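PDB 2HES: cytosolic iron-sulfur protein assembly protein 1 from Saccharomyces cerevisiae, which serves as an essential component of the cytosolic iron-sulfur protein assembly machinery, required for maturation of extramitochondrial iron-sulfur proteins. Local coordinates for residues A257-A265 with V275-F286. Residues are numbered along the deposited sequence; the frame is centred on the assembly and turned at random.
Sequences AWGFNGLIA and VYEEVDGEWKVF
The carbonyl O of Gly262 is gripped by several groups: a water donates to it and accepts from Glu278 N, both at 2.8 Å, and Trp258 NE1 adds a weak bond. The same O lies at the edge of the Trp283 ring, near its plane. Beyond this water-bridged end the strands close up, Ile264 and Tyr276 forming an antiparallel hydrogen-bonded pair in which Tyr276 N meets Ile264 O at 2.9 Å and the return bond, Ile264 N to Tyr276 O, is longer, 3.2 Å. These are the second and third strands of a four-stranded WD40 propeller blade, in repeat WD 6. Trp283 comes from the fourth; with CG beside the backbone N, anti to the carbonyl carbon (chi1 -66°), its indole is laid back over the third strand. Ile264 CD1 lies over one face of the Trp283 six-membered ring, a CH-pi contact 4.0 Å from the centroid, while Glu278 CB covers the opposite face. Trp258 CZ2 meets Trp283 CH2 at 3.6 Å, the ring planes turned 69° apart. With an alanine in place of Trp283, Ile264 CD1, Glu278 CB and Trp258 CZ2 would probably all lose the ring they pack on. On the face that carries Val275, CD1 of the loop residue Leu263 touches Val275 CG1 (3.7 Å), while CD2 packs on Glu277 CB.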
# COMPACT_ATOMS: atom_id res chain seq x y z
N ALA A 257 2.92 6.20 -4.00
CA ALA A 257 4.12 5.36 -3.74
C ALA A 257 5.35 6.22 -3.78
O ALA A 257 5.54 7.04 -4.71
CB ALA A 257 4.21 4.25 -4.80
N TRP A 258 6.19 6.07 -2.76
CA TRP A 258 7.35 6.89 -2.62
C TRP A 258 8.54 5.98 -2.79
O TRP A 258 8.79 5.09 -1.96
CB TRP A 258 7.38 7.60 -1.27
CG TRP A 258 8.23 8.88 -1.26
CD1 TRP A 258 9.31 9.18 -2.07
CD2 TRP A 258 8.14 9.95 -0.31
NE1 TRP A 258 9.83 10.41 -1.73
CE2 TRP A 258 9.14 10.90 -0.65
CE3 TRP A 258 7.27 10.24 0.76
CZ2 TRP A 258 9.30 12.12 0.03
CZ3 TRP A 258 7.43 11.45 1.45
CH2 TRP A 258 8.44 12.38 1.08
N GLY A 259 9.25 6.17 -3.90
CA GLY A 259 10.34 5.24 -4.21
C GLY A 259 11.63 5.52 -3.47
O GLY A 259 11.82 6.62 -2.92
N PHE A 260 12.54 4.52 -3.47
CA PHE A 260 13.89 4.73 -2.94
C PHE A 260 14.68 5.72 -3.79
O PHE A 260 15.69 6.25 -3.35
CB PHE A 260 14.66 3.40 -2.77
CG PHE A 260 14.09 2.52 -1.70
CD1 PHE A 260 14.59 2.57 -0.42
CD2 PHE A 260 13.02 1.66 -1.99
CE1 PHE A 260 14.04 1.75 0.62
CE2 PHE A 260 12.45 0.83 -1.00
CZ PHE A 260 12.98 0.87 0.31
N ASN A 261 14.20 5.98 -4.99
CA ASN A 261 14.77 7.01 -5.85
C ASN A 261 14.37 8.46 -5.44
O ASN A 261 14.76 9.45 -6.08
CB ASN A 261 14.39 6.71 -7.29
CG ASN A 261 12.87 6.66 -7.51
OD1 ASN A 261 12.09 7.03 -6.65
ND2 ASN A 261 12.47 6.18 -8.67
N GLY A 262 13.57 8.57 -4.39
CA GLY A 262 13.14 9.87 -3.91
C GLY A 262 11.87 10.39 -4.57
O GLY A 262 11.35 11.44 -4.17
N LEU A 263 11.38 9.67 -5.58
CA LEU A 263 10.28 10.19 -6.39
C LEU A 263 8.95 9.67 -5.87
O LEU A 263 8.84 8.50 -5.51
CB LEU A 263 10.41 9.75 -7.87
CG LEU A 263 11.65 10.18 -8.67
CD1 LEU A 263 11.54 9.65 -10.10
CD2 LEU A 263 11.89 11.70 -8.65
N ILE A 264 7.92 10.52 -5.91
CA ILE A 264 6.56 10.09 -5.54
C ILE A 264 5.80 9.80 -6.86
O ILE A 264 5.93 10.55 -7.82
CB ILE A 264 5.80 11.19 -4.73
CG1 ILE A 264 6.45 11.37 -3.35
CG2 ILE A 264 4.29 10.85 -4.56
CD1 ILE A 264 5.85 12.54 -2.57
N ALA A 265 5.03 8.73 -6.86
CA ALA A 265 4.04 8.45 -7.91
C ALA A 265 2.62 8.50 -7.36
O ALA A 265 2.37 8.05 -6.22
CB ALA A 265 4.33 7.08 -8.54
N VAL A 275 4.35 11.50 -11.73
CA VAL A 275 5.58 11.38 -10.95
C VAL A 275 6.03 12.77 -10.57
O VAL A 275 6.00 13.68 -11.40
CB VAL A 275 6.71 10.65 -11.74
CG1 VAL A 275 8.00 10.51 -10.91
CG2 VAL A 275 6.19 9.28 -12.21
N TYR A 276 6.50 12.92 -9.33
CA TYR A 276 6.94 14.20 -8.75
C TYR A 276 8.35 14.11 -8.21
O TYR A 276 8.76 13.08 -7.65
CB TYR A 276 6.03 14.58 -7.59
CG TYR A 276 4.56 14.41 -7.81
CD1 TYR A 276 3.76 15.49 -8.23
CD2 TYR A 276 3.94 13.17 -7.61
CE1 TYR A 276 2.39 15.33 -8.39
CE2 TYR A 276 2.55 13.00 -7.77
CZ TYR A 276 1.79 14.07 -8.20
OH TYR A 276 0.43 13.91 -8.33
N GLU A 277 9.11 15.20 -8.33
CA GLU A 277 10.49 15.19 -7.87
C GLU A 277 10.71 16.42 -6.98
O GLU A 277 10.18 17.49 -7.28
CB GLU A 277 11.45 15.22 -9.09
CG GLU A 277 12.91 15.22 -8.70
CD GLU A 277 13.82 15.49 -9.88
OE1 GLU A 277 13.44 16.29 -10.77
OE2 GLU A 277 14.91 14.86 -9.92
N GLU A 278 11.48 16.26 -5.89
CA GLU A 278 11.77 17.34 -4.94
C GLU A 278 13.17 17.86 -5.23
O GLU A 278 14.16 17.12 -5.11
CB GLU A 278 11.69 16.81 -3.49
CG GLU A 278 11.67 17.88 -2.44
CD GLU A 278 11.73 17.32 -1.02
OE1 GLU A 278 12.35 16.25 -0.82
OE2 GLU A 278 11.18 17.98 -0.12
N VAL A 279 13.25 19.13 -5.60
CA VAL A 279 14.53 19.78 -5.89
C VAL A 279 14.53 21.14 -5.22
O VAL A 279 13.57 21.90 -5.37
CB VAL A 279 14.73 19.98 -7.40
CG1 VAL A 279 16.16 20.47 -7.69
CG2 VAL A 279 14.44 18.71 -8.19
N ASP A 280 15.60 21.45 -4.49
CA ASP A 280 15.73 22.76 -3.84
C ASP A 280 14.55 23.07 -2.94
O ASP A 280 14.09 24.21 -2.86
CB ASP A 280 15.86 23.88 -4.89
CG ASP A 280 17.12 23.75 -5.73
OD1 ASP A 280 18.05 22.98 -5.38
OD2 ASP A 280 17.18 24.47 -6.75
N GLY A 281 14.07 22.04 -2.25
CA GLY A 281 12.96 22.17 -1.31
C GLY A 281 11.57 22.40 -1.91
O GLY A 281 10.65 22.85 -1.23
N GLU A 282 11.39 22.08 -3.19
CA GLU A 282 10.08 22.27 -3.81
C GLU A 282 9.75 21.07 -4.68
O GLU A 282 10.65 20.48 -5.25
CB GLU A 282 10.03 23.58 -4.63
CG GLU A 282 10.01 24.87 -3.78
CD GLU A 282 9.81 26.17 -4.57
OE1 GLU A 282 9.03 26.18 -5.56
OE2 GLU A 282 10.41 27.21 -4.20
N TRP A 283 8.47 20.69 -4.74
CA TRP A 283 8.03 19.62 -5.60
C TRP A 283 7.55 20.13 -6.97
O TRP A 283 6.86 21.17 -7.08
CB TRP A 283 6.90 18.80 -4.95
CG TRP A 283 7.33 18.03 -3.72
CD1 TRP A 283 7.24 18.45 -2.42
CD2 TRP A 283 7.92 16.74 -3.67
NE1 TRP A 283 7.72 17.48 -1.57
CE2 TRP A 283 8.14 16.42 -2.32
CE3 TRP A 283 8.24 15.78 -4.65
CZ2 TRP A 283 8.73 15.19 -1.91
CZ3 TRP A 283 8.82 14.59 -4.26
CH2 TRP A 283 9.04 14.29 -2.89
N LYS A 284 7.90 19.37 -8.01
CA LYS A 284 7.42 19.61 -9.37
C LYS A 284 6.95 18.29 -9.93
O LYS A 284 7.45 17.24 -9.54
CB LYS A 284 8.53 20.15 -10.26
CG LYS A 284 8.93 21.57 -9.92
CD LYS A 284 9.89 22.17 -10.97
CE LYS A 284 10.27 23.61 -10.56
NZ LYS A 284 11.58 24.10 -11.11
N VAL A 285 6.00 18.34 -10.86
CA VAL A 285 5.69 17.20 -11.68
C VAL A 285 6.89 16.88 -12.56
O VAL A 285 7.34 17.73 -13.37
CB VAL A 285 4.41 17.44 -12.53
CG1 VAL A 285 4.16 16.26 -13.46
CG2 VAL A 285 3.20 17.73 -11.62
N PHE A 286 7.45 15.70 -12.34
CA PHE A 286 8.56 15.15 -13.09
C PHE A 286 8.06 14.59 -14.45
O PHE A 286 8.69 14.82 -15.48
CB PHE A 286 9.24 14.03 -12.26
CG PHE A 286 10.54 13.53 -12.83
CD1 PHE A 286 11.69 14.31 -12.81
CD2 PHE A 286 10.63 12.24 -13.37
CE1 PHE A 286 12.89 13.82 -13.33
CE2 PHE A 286 11.83 11.75 -13.88
CZ PHE A 286 12.95 12.53 -13.86
O HOH W 1 12.56 13.75 -5.25
O HOH W 2 12.68 13.65 -1.93